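Local coordinates for peptidoglycan-recognition protein (Apis mellifera, PDB 5XZ3) that probably recognises bacterial peptidoglycan as an innate immune receptor of the honey bee, built on an amidase-like domain, at residues F111-H125 with P155-E168. Residues are numbered along the deposited sequence; the frame is centred on the assembly and turned at random.
Sequences FQNKSASNKMLNAAH and PGFELYKQIQNWPE
Trp166 packs its indole against Leu121, Ala124 and His125 of helix 118-125. Its bond from CA to CB points toward that helix, and CG sits beside the backbone N (chi1 -70°). CB and CG come first to the imidazole of His125, which lies over one face of the indole. The two rings meet obliquely, their planes 47° apart. Ile163 CA lies over the other face, offset toward the rim. Trp166 NE1 donates to a water, 3.0 Å away, which in turn makes a weak bond to Asn122 OD1. Farther out, Trp166 CZ2 is 3.7 Å from Leu121 CD2, and Trp166 CH2 is 3.8 Å from Ala124 CB. Trading this tryptophan for an alanine would probably open a gap beside Leu121 and Ala124 and leave His125 without its ring partner.

At the other end, Phe111 O receives two weak bonds from the first turn of helix 157-163, from Glu158 N and Leu159 N. Glu158 OE1 pairs with Lys161 NZ at 2.8 Å, and one water links OE1 to Gln112 O. Helices 118-125 and 157-163 cross at -53°. Phe107 of strand 102-107 touches Ala116, Ala124 and Leu159, while Ile36 of strand 31-38 meets Ile163 and Trp166, so both segments pack on the central sheet.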
loop_
_atom_site.group_PDB
_atom_site.type_symbol
_atom_site.label_atom_id
_atom_site.label_comp_id
_atom_site.label_asym_id
_atom_site.label_seq_id
_atom_site.Cartn_x
_atom_site.Cartn_y
_atom_site.Cartn_z
ATOM N N PHE A 111 -7.299 -11.622 0.919
ATOM C CA PHE A 111 -6.473 -12.447 1.815
ATOM C C PHE A 111 -7.142 -12.798 3.159
ATOM O O PHE A 111 -6.470 -13.080 4.153
ATOM C CB PHE A 111 -5.034 -11.868 1.919
ATOM C CG PHE A 111 -4.380 -11.700 0.569
ATOM C CD1 PHE A 111 -3.764 -12.798 -0.075
ATOM C CD2 PHE A 111 -4.450 -10.474 -0.111
ATOM C CE1 PHE A 111 -3.205 -12.663 -1.347
ATOM C CE2 PHE A 111 -3.899 -10.338 -1.389
ATOM C CZ PHE A 111 -3.272 -11.426 -2.004
ATOM N N GLN A 112 -8.482 -12.833 3.153
ATOM C CA GLN A 112 -9.255 -13.295 4.314
ATOM C C GLN A 112 -9.055 -14.778 4.586
ATOM O O GLN A 112 -8.872 -15.187 5.745
ATOM C CB GLN A 112 -10.757 -12.992 4.141
ATOM C CG GLN A 112 -11.675 -13.512 5.259
ATOM C CD GLN A 112 -11.389 -12.960 6.664
ATOM O OE1 GLN A 112 -11.846 -13.530 7.655
ATOM N NE2 GLN A 112 -10.646 -11.863 6.756
ATOM N N ASN A 113 -9.080 -15.569 3.510
ATOM C CA ASN A 113 -9.033 -17.028 3.613
ATOM C C ASN A 113 -7.820 -17.693 2.962
ATOM O O ASN A 113 -7.767 -18.934 2.848
ATOM C CB ASN A 113 -10.332 -17.634 3.051
ATOM C CG ASN A 113 -11.552 -17.214 3.839
ATOM O OD1 ASN A 113 -11.592 -17.332 5.068
ATOM N ND2 ASN A 113 -12.552 -16.707 3.137
ATOM N N LYS A 114 -6.861 -16.878 2.522
ATOM C CA LYS A 114 -5.600 -17.398 2.007
ATOM C C LYS A 114 -4.462 -16.434 2.243
ATOM O O LYS A 114 -4.659 -15.220 2.261
ATOM C CB LYS A 114 -5.690 -17.788 0.523
ATOM C CG LYS A 114 -5.921 -16.640 -0.422
ATOM C CD LYS A 114 -5.723 -17.081 -1.855
ATOM C CE LYS A 114 -6.519 -16.159 -2.740
ATOM N NZ LYS A 114 -6.036 -14.769 -2.480
ATOM N N SER A 115 -3.282 -17.001 2.456
ATOM C CA SER A 115 -2.052 -16.238 2.693
ATOM C C SER A 115 -1.623 -15.534 1.429
ATOM O O SER A 115 -1.952 -15.972 0.317
ATOM C CB SER A 115 -0.934 -17.189 3.114
ATOM O OG SER A 115 -1.164 -17.697 4.403
ATOM N N ALA A 116 -0.903 -14.428 1.600
ATOM C CA ALA A 116 -0.193 -13.792 0.494
ATOM C C ALA A 116 1.066 -14.605 0.294
ATOM O O ALA A 116 1.571 -15.188 1.253
ATOM C CB ALA A 116 0.167 -12.344 0.831
ATOM N N SER A 117 1.553 -14.652 -0.949
ATOM C CA SER A 117 2.801 -15.337 -1.272
ATOM C C SER A 117 3.987 -14.667 -0.588
ATOM O O SER A 117 3.917 -13.485 -0.223
ATOM C CB SER A 117 3.028 -15.340 -2.785
ATOM O OG SER A 117 3.379 -14.034 -3.222
ATOM N N ASN A 118 5.068 -15.435 -0.421
ATOM C CA ASN A 118 6.346 -14.927 0.071
ATOM C C ASN A 118 6.842 -13.689 -0.668
ATOM O O ASN A 118 7.265 -12.727 -0.029
ATOM C CB ASN A 118 7.408 -16.019 0.021
ATOM C CG ASN A 118 7.270 -17.003 1.152
ATOM O OD1 ASN A 118 6.719 -16.682 2.198
ATOM N ND2 ASN A 118 7.774 -18.214 0.949
ATOM N N LYS A 119 6.768 -13.711 -1.998
ATOM C CA LYS A 119 7.208 -12.569 -2.798
ATOM C C LYS A 119 6.401 -11.286 -2.554
ATOM O O LYS A 119 6.982 -10.200 -2.548
ATOM C CB LYS A 119 7.325 -12.913 -4.286
ATOM C CG LYS A 119 6.041 -13.278 -5.011
ATOM C CD LYS A 119 6.277 -13.397 -6.522
ATOM C CE LYS A 119 7.040 -14.658 -6.878
ATOM N NZ LYS A 119 7.735 -14.524 -8.185
ATOM N N MET A 120 5.094 -11.419 -2.309
ATOM C CA MET A 120 4.251 -10.267 -1.934
ATOM C C MET A 120 4.628 -9.684 -0.562
ATOM O O MET A 120 4.847 -8.469 -0.453
ATOM C CB MET A 120 2.759 -10.607 -1.955
ATOM C CG MET A 120 2.185 -10.909 -3.329
ATOM S SD MET A 120 0.416 -11.260 -3.228
ATOM C CE MET A 120 -0.251 -9.596 -3.272
ATOM N N LEU A 121 4.695 -10.532 0.471
ATOM C CA LEU A 121 5.106 -10.086 1.809
ATOM C C LEU A 121 6.490 -9.453 1.818
ATOM O O LEU A 121 6.697 -8.402 2.439
ATOM C CB LEU A 121 5.124 -11.245 2.801
ATOM C CG LEU A 121 3.867 -11.619 3.562
ATOM C CD1 LEU A 121 4.246 -12.885 4.314
ATOM C CD2 LEU A 121 3.426 -10.499 4.508
ATOM N N ASN A 122 7.428 -10.087 1.120
ATOM C CA ASN A 122 8.810 -9.579 1.060
ATOM C C ASN A 122 8.888 -8.219 0.371
ATOM O O ASN A 122 9.614 -7.349 0.843
ATOM C CB ASN A 122 9.751 -10.591 0.396
ATOM C CG ASN A 122 10.021 -11.810 1.278
ATOM O OD1 ASN A 122 9.774 -11.803 2.483
ATOM N ND2 ASN A 122 10.524 -12.861 0.669
ATOM N N ALA A 123 8.126 -8.032 -0.713
ATOM C CA ALA A 123 7.989 -6.708 -1.376
ATOM C C ALA A 123 7.449 -5.615 -0.444
ATOM O O ALA A 123 8.021 -4.538 -0.376
ATOM C CB ALA A 123 7.120 -6.795 -2.621
ATOM N N ALA A 124 6.358 -5.896 0.262
ATOM C CA ALA A 124 5.771 -4.915 1.200
ATOM C C ALA A 124 6.726 -4.606 2.338
ATOM O O ALA A 124 6.858 -3.447 2.732
ATOM C CB ALA A 124 4.442 -5.402 1.743
ATOM N N HIS A 125 7.410 -5.627 2.847
ATOM C CA HIS A 125 8.349 -5.396 3.951
ATOM C C HIS A 125 9.567 -4.578 3.512
ATOM O O HIS A 125 10.027 -3.684 4.251
ATOM C CB HIS A 125 8.778 -6.688 4.624
ATOM C CG HIS A 125 9.480 -6.453 5.921
ATOM N ND1 HIS A 125 8.813 -6.038 7.052
ATOM C CD2 HIS A 125 10.790 -6.490 6.245
ATOM C CE1 HIS A 125 9.680 -5.883 8.039
ATOM N NE2 HIS A 125 10.887 -6.153 7.577
ATOM N N PRO A 155 -6.575 -6.294 6.411
ATOM C CA PRO A 155 -6.115 -6.830 5.140
ATOM C C PRO A 155 -6.473 -8.300 4.942
ATOM O O PRO A 155 -5.864 -8.977 4.123
ATOM C CB PRO A 155 -4.593 -6.620 5.217
ATOM C CG PRO A 155 -4.292 -6.895 6.664
ATOM C CD PRO A 155 -5.463 -6.252 7.395
ATOM N N GLY A 156 -7.488 -8.764 5.666
ATOM C CA GLY A 156 -7.869 -10.182 5.659
ATOM C C GLY A 156 -7.103 -10.930 6.734
ATOM O O GLY A 156 -5.916 -10.675 6.972
ATOM N N PHE A 157 -7.776 -11.886 7.362
ATOM C CA PHE A 157 -7.239 -12.587 8.535
ATOM C C PHE A 157 -5.913 -13.303 8.246
ATOM O O PHE A 157 -4.991 -13.253 9.056
ATOM C CB PHE A 157 -8.295 -13.576 9.060
ATOM C CG PHE A 157 -7.914 -14.271 10.338
ATOM C CD1 PHE A 157 -7.320 -13.571 11.404
ATOM C CD2 PHE A 157 -8.166 -15.627 10.488
ATOM C CE1 PHE A 157 -6.996 -14.231 12.584
ATOM C CE2 PHE A 157 -7.828 -16.296 11.668
ATOM C CZ PHE A 157 -7.244 -15.601 12.714
ATOM N N GLU A 158 -5.822 -13.959 7.094
ATOM C CA GLU A 158 -4.640 -14.756 6.784
ATOM C C GLU A 158 -3.427 -13.843 6.603
ATOM O O GLU A 158 -2.378 -14.080 7.217
ATOM C CB GLU A 158 -4.865 -15.692 5.582
ATOM C CG GLU A 158 -5.814 -16.866 5.865
ATOM C CD GLU A 158 -5.395 -17.648 7.118
ATOM O OE1 GLU A 158 -6.245 -17.775 8.033
ATOM O OE2 GLU A 158 -4.202 -18.088 7.220
ATOM N N LEU A 159 -3.595 -12.789 5.801
ATOM C CA LEU A 159 -2.528 -11.788 5.610
ATOM C C LEU A 159 -2.182 -11.045 6.895
ATOM O O LEU A 159 -1.011 -10.743 7.153
ATOM C CB LEU A 159 -2.892 -10.790 4.501
ATOM C CG LEU A 159 -2.015 -9.530 4.337
ATOM C CD1 LEU A 159 -0.539 -9.910 4.154
ATOM C CD2 LEU A 159 -2.509 -8.706 3.160
ATOM N N TYR A 160 -3.203 -10.706 7.669
ATOM C CA TYR A 160 -2.987 -10.096 8.983
ATOM C C TYR A 160 -2.041 -10.880 9.883
ATOM O O TYR A 160 -1.103 -10.307 10.462
ATOM C CB TYR A 160 -4.308 -9.836 9.680
ATOM C CG TYR A 160 -4.171 -9.052 10.949
ATOM C CD1 TYR A 160 -3.845 -7.692 10.912
ATOM C CD2 TYR A 160 -4.349 -9.664 12.199
ATOM C CE1 TYR A 160 -3.691 -6.964 12.077
ATOM C CE2 TYR A 160 -4.206 -8.931 13.390
ATOM C CZ TYR A 160 -3.886 -7.580 13.306
ATOM O OH TYR A 160 -3.776 -6.836 14.447
ATOM N N LYS A 161 -2.267 -12.187 10.010
ATOM C CA LYS A 161 -1.371 -13.028 10.802
ATOM C C LYS A 161 0.051 -13.007 10.253
ATOM O O LYS A 161 1.000 -13.080 11.016
ATOM C CB LYS A 161 -1.900 -14.472 10.878
ATOM C CG LYS A 161 -3.084 -14.623 11.830
ATOM C CD LYS A 161 -3.698 -16.014 11.752
ATOM C CE LYS A 161 -4.324 -16.322 10.394
ATOM N NZ LYS A 161 -4.810 -17.740 10.403
ATOM N N GLN A 162 0.192 -12.856 8.937
ATOM C CA GLN A 162 1.516 -12.781 8.311
ATOM C C GLN A 162 2.247 -11.505 8.661
ATOM O O GLN A 162 3.448 -11.550 8.934
ATOM C CB GLN A 162 1.408 -12.883 6.797
ATOM C CG GLN A 162 1.014 -14.266 6.344
ATOM C CD GLN A 162 0.955 -14.362 4.843
ATOM O OE1 GLN A 162 1.838 -14.932 4.218
ATOM N NE2 GLN A 162 -0.069 -13.803 4.267
ATOM N N ILE A 163 1.535 -10.373 8.671
ATOM C CA ILE A 163 2.197 -9.080 8.963
ATOM C C ILE A 163 2.531 -9.008 10.452
ATOM O O ILE A 163 3.475 -8.318 10.844
ATOM C CB ILE A 163 1.404 -7.826 8.478
ATOM C CG1 ILE A 163 0.149 -7.601 9.348
ATOM C CG2 ILE A 163 1.111 -7.922 6.967
ATOM C CD1 ILE A 163 -0.546 -6.266 9.193
ATOM N N GLN A 164 1.808 -9.781 11.276
ATOM C CA GLN A 164 2.144 -9.861 12.709
ATOM C C GLN A 164 3.550 -10.424 12.997
ATOM O O GLN A 164 4.079 -10.233 14.098
ATOM C CB GLN A 164 1.101 -10.669 13.482
ATOM C CG GLN A 164 -0.215 -9.933 13.640
ATOM C CD GLN A 164 -1.218 -10.742 14.414
ATOM O OE1 GLN A 164 -1.891 -11.613 13.861
ATOM N NE2 GLN A 164 -1.304 -10.480 15.708
ATOM N N ASN A 165 4.140 -11.108 12.021
ATOM C CA ASN A 165 5.541 -11.567 12.143
ATOM C C ASN A 165 6.557 -10.438 11.980
ATOM O O ASN A 165 7.727 -10.578 12.364
ATOM C CB ASN A 165 5.835 -12.691 11.149
ATOM C CG ASN A 165 5.013 -13.950 11.420
ATOM O OD1 ASN A 165 4.703 -14.273 12.570
ATOM N ND2 ASN A 165 4.669 -14.674 10.350
ATOM N N TRP A 166 6.117 -9.316 11.431
ATOM C CA TRP A 166 7.021 -8.213 11.172
ATOM C C TRP A 166 7.362 -7.480 12.450
ATOM O O TRP A 166 6.457 -7.146 13.213
ATOM C CB TRP A 166 6.405 -7.225 10.215
ATOM C CG TRP A 166 6.238 -7.672 8.811
ATOM C CD1 TRP A 166 6.824 -8.747 8.179
ATOM C CD2 TRP A 166 5.479 -6.987 7.822
ATOM N NE1 TRP A 166 6.424 -8.780 6.848
ATOM C CE2 TRP A 166 5.599 -7.712 6.614
ATOM C CE3 TRP A 166 4.670 -5.837 7.848
ATOM C CZ2 TRP A 166 4.956 -7.311 5.429
ATOM C CZ3 TRP A 166 4.014 -5.455 6.680
ATOM C CH2 TRP A 166 4.163 -6.185 5.486
ATOM N N PRO A 167 8.660 -7.181 12.666
ATOM C CA PRO A 167 9.055 -6.476 13.895
ATOM C C PRO A 167 8.450 -5.076 14.030
ATOM O O PRO A 167 8.343 -4.564 15.149
ATOM C CB PRO A 167 10.578 -6.390 13.775
ATOM C CG PRO A 167 10.956 -7.486 12.824
ATOM C CD PRO A 167 9.833 -7.540 11.839
ATOM N N GLU A 168 8.061 -4.464 12.907
ATOM C CA GLU A 168 7.489 -3.107 12.907
ATOM C C GLU A 168 5.978 -3.137 13.212
ATOM O O GLU A 168 5.384 -2.091 13.488
ATOM C CB GLU A 168 7.752 -2.357 11.575
ATOM C CG GLU A 168 9.217 -2.149 11.182
ATOM C CD GLU A 168 9.869 -3.362 10.512
ATOM O OE1 GLU A 168 9.199 -4.404 10.358
ATOM O OE2 GLU A 168 11.062 -3.277 10.132
HETATM O O HOH W 1 -8.855 -17.383 7.536
HETATM O O HOH W 2 -3.170 -19.415 4.935
HETATM O O HOH W 3 8.070 -10.662 5.204
#